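PDB 2W3J: carbohydrate binding module from Uncultured bacterium, which probably binds uronic acid sugars as a calcium-containing family 35 carbohydrate-binding module. Local coordinates for residues Asp32-Ala36 with Val37-Ile41. Sequence-based numbering, arbitrary orientation. Where two conformers were deposited one is given.
With CA (calcium ion), chain B.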
loop_
_atom_site.group_PDB
_atom_site.type_symbol
_atom_site.label_atom_id
_atom_site.label_comp_id
_atom_site.label_asym_id
_atom_site.label_seq_id
_atom_site.Cartn_x
_atom_site.Cartn_y
_atom_site.Cartn_z
ATOM N N ASP A 32 -8.040 -5.226 4.888
ATOM C CA ASP A 32 -8.304 -6.617 4.498
ATOM C C ASP A 32 -9.280 -6.543 3.335
ATOM O O ASP A 32 -10.471 -6.279 3.518
ATOM C CB ASP A 32 -8.904 -7.363 5.706
ATOM C CG ASP A 32 -9.090 -8.839 5.476
ATOM O OD1 ASP A 32 -9.196 -9.270 4.319
ATOM O OD2 ASP A 32 -9.169 -9.579 6.489
ATOM N N THR A 33 -8.773 -6.677 2.109
ATOM C CA THR A 33 -9.661 -6.491 0.967
ATOM C C THR A 33 -10.531 -7.718 0.764
ATOM O O THR A 33 -10.201 -8.811 1.250
ATOM C CB THR A 33 -8.856 -6.341 -0.352
ATOM O OG1 THR A 33 -7.965 -7.447 -0.469
ATOM C CG2 THR A 33 -8.011 -5.077 -0.343
ATOM N N GLU A 34 -11.614 -7.542 0.005
ATOM C CA GLU A 34 -12.314 -8.722 -0.467
ATOM C C GLU A 34 -11.424 -9.522 -1.433
ATOM O O GLU A 34 -10.376 -9.048 -1.929
ATOM C CB GLU A 34 -13.656 -8.345 -1.103
ATOM C CG GLU A 34 -13.559 -7.951 -2.559
ATOM C CD GLU A 34 -12.865 -6.603 -2.787
ATOM O OE1 GLU A 34 -12.785 -6.182 -3.974
ATOM O OE2 GLU A 34 -12.409 -5.963 -1.796
ATOM N N ASN A 35 -11.810 -10.773 -1.661
ATOM C CA ASN A 35 -11.031 -11.629 -2.534
ATOM C C ASN A 35 -11.520 -11.421 -3.969
ATOM O O ASN A 35 -12.418 -12.133 -4.462
ATOM C CB ASN A 35 -11.180 -13.099 -2.132
ATOM C CG ASN A 35 -10.676 -13.371 -0.747
ATOM O OD1 ASN A 35 -9.791 -12.676 -0.244
ATOM N ND2 ASN A 35 -11.247 -14.382 -0.103
ATOM N N ALA A 36 -10.962 -10.423 -4.645
ATOM C CA ALA A 36 -11.418 -10.117 -5.992
ATOM C C ALA A 36 -10.285 -9.467 -6.793
ATOM O O ALA A 36 -9.491 -8.697 -6.265
ATOM C CB ALA A 36 -12.621 -9.181 -5.961
ATOM N N VAL A 37 -10.232 -9.785 -8.084
ATOM C CA VAL A 37 -9.357 -9.072 -8.994
ATOM C C VAL A 37 -9.714 -7.619 -8.962
ATOM O O VAL A 37 -10.899 -7.258 -8.930
ATOM C CB VAL A 37 -9.535 -9.604 -10.445
ATOM C CG1 VAL A 37 -8.765 -8.712 -11.406
ATOM C CG2 VAL A 37 -9.027 -11.015 -10.501
ATOM N N GLY A 38 -8.687 -6.755 -8.933
ATOM C CA GLY A 38 -8.941 -5.320 -8.932
ATOM C C GLY A 38 -9.185 -4.684 -7.560
ATOM O O GLY A 38 -9.378 -3.483 -7.465
ATOM N N ALA A 39 -9.272 -5.494 -6.499
ATOM C CA ALA A 39 -9.388 -4.927 -5.151
ATOM C C ALA A 39 -8.204 -3.943 -4.968
ATOM O O ALA A 39 -7.069 -4.273 -5.293
ATOM C CB ALA A 39 -9.323 -6.015 -4.101
ATOM N N SER A 40 -8.509 -2.769 -4.418
ATOM C CA SER A 40 -7.537 -1.674 -4.375
ATOM C C SER A 40 -7.468 -0.895 -3.081
ATOM O O SER A 40 -8.394 -0.902 -2.267
ATOM C CB SER A 40 -7.842 -0.663 -5.483
ATOM O OG SER A 40 -9.089 -0.020 -5.279
ATOM N N ILE A 41 -6.361 -0.164 -2.936
ATOM C CA ILE A 41 -6.199 0.820 -1.878
ATOM C C ILE A 41 -5.620 2.050 -2.576
ATOM O O ILE A 41 -4.797 1.907 -3.502
ATOM C CB ILE A 41 -5.193 0.346 -0.854
ATOM C CG1 ILE A 41 -5.704 -0.905 -0.160
ATOM C CG2 ILE A 41 -4.972 1.475 0.181
ATOM C CD1 ILE A 41 -4.600 -1.579 0.748
HETATM CA CA CA B . -8.344 -10.052 2.274
HETATM O O HOH W 1 -6.443 -8.551 2.268
HETATM O O HOH W 2 -7.740 -10.327 -0.047
HETATM O O HOH W 3 -9.726 -11.961 2.331
HETATM O O HOH W 4 -6.742 -11.323 3.780
#
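A36 and A39 close a type II beta turn. It ends the loop that leads from strand 30-32 into strand 40-47 of this beta-sandwich module. A39 N donates to A36 O at 3.2 Å, with an N-H...O angle of 162°. G38 takes the third position with phi 86°, where a CB would press against the carbonyl oxygen of V37.

The turn brings the methyl of A39 back against T33 and E34. T33 can be followed from its CB, which lies 3.8 Å from A39 CB. T33 CG2 is 4.1 Å from A39 CB. OG1 stands between the backbone N and the carbonyl carbon (chi1 53°). There it hydrogen-bonds water 2, a calcium ligand, and also the backbone N of L118. T33 OG1 is also 4.1 Å from A39 CB. T33 CB and CG2 therefore pack on the turn while the hydroxyl belongs to the second shell of the metal. The chain of E34 bends at chi2, and its carboxylate end reaches the A39 methyl. In the conformer given, E34 OE1 lies 3.5 Å from A39 CB; the side chain has a second conformer, so this contact is less certain. E34 and A39 both also touch S15.

The same loop carries a calcium site. D32 OD1 and T33 O are the protein ligands, and four waters complete six-fold coordination. Water 1 accepts from T33 N. N35 does not bind the ion directly. N35 OD1 accepts a hydrogen bond from the calcium-bound water 3 at 2.7 Å.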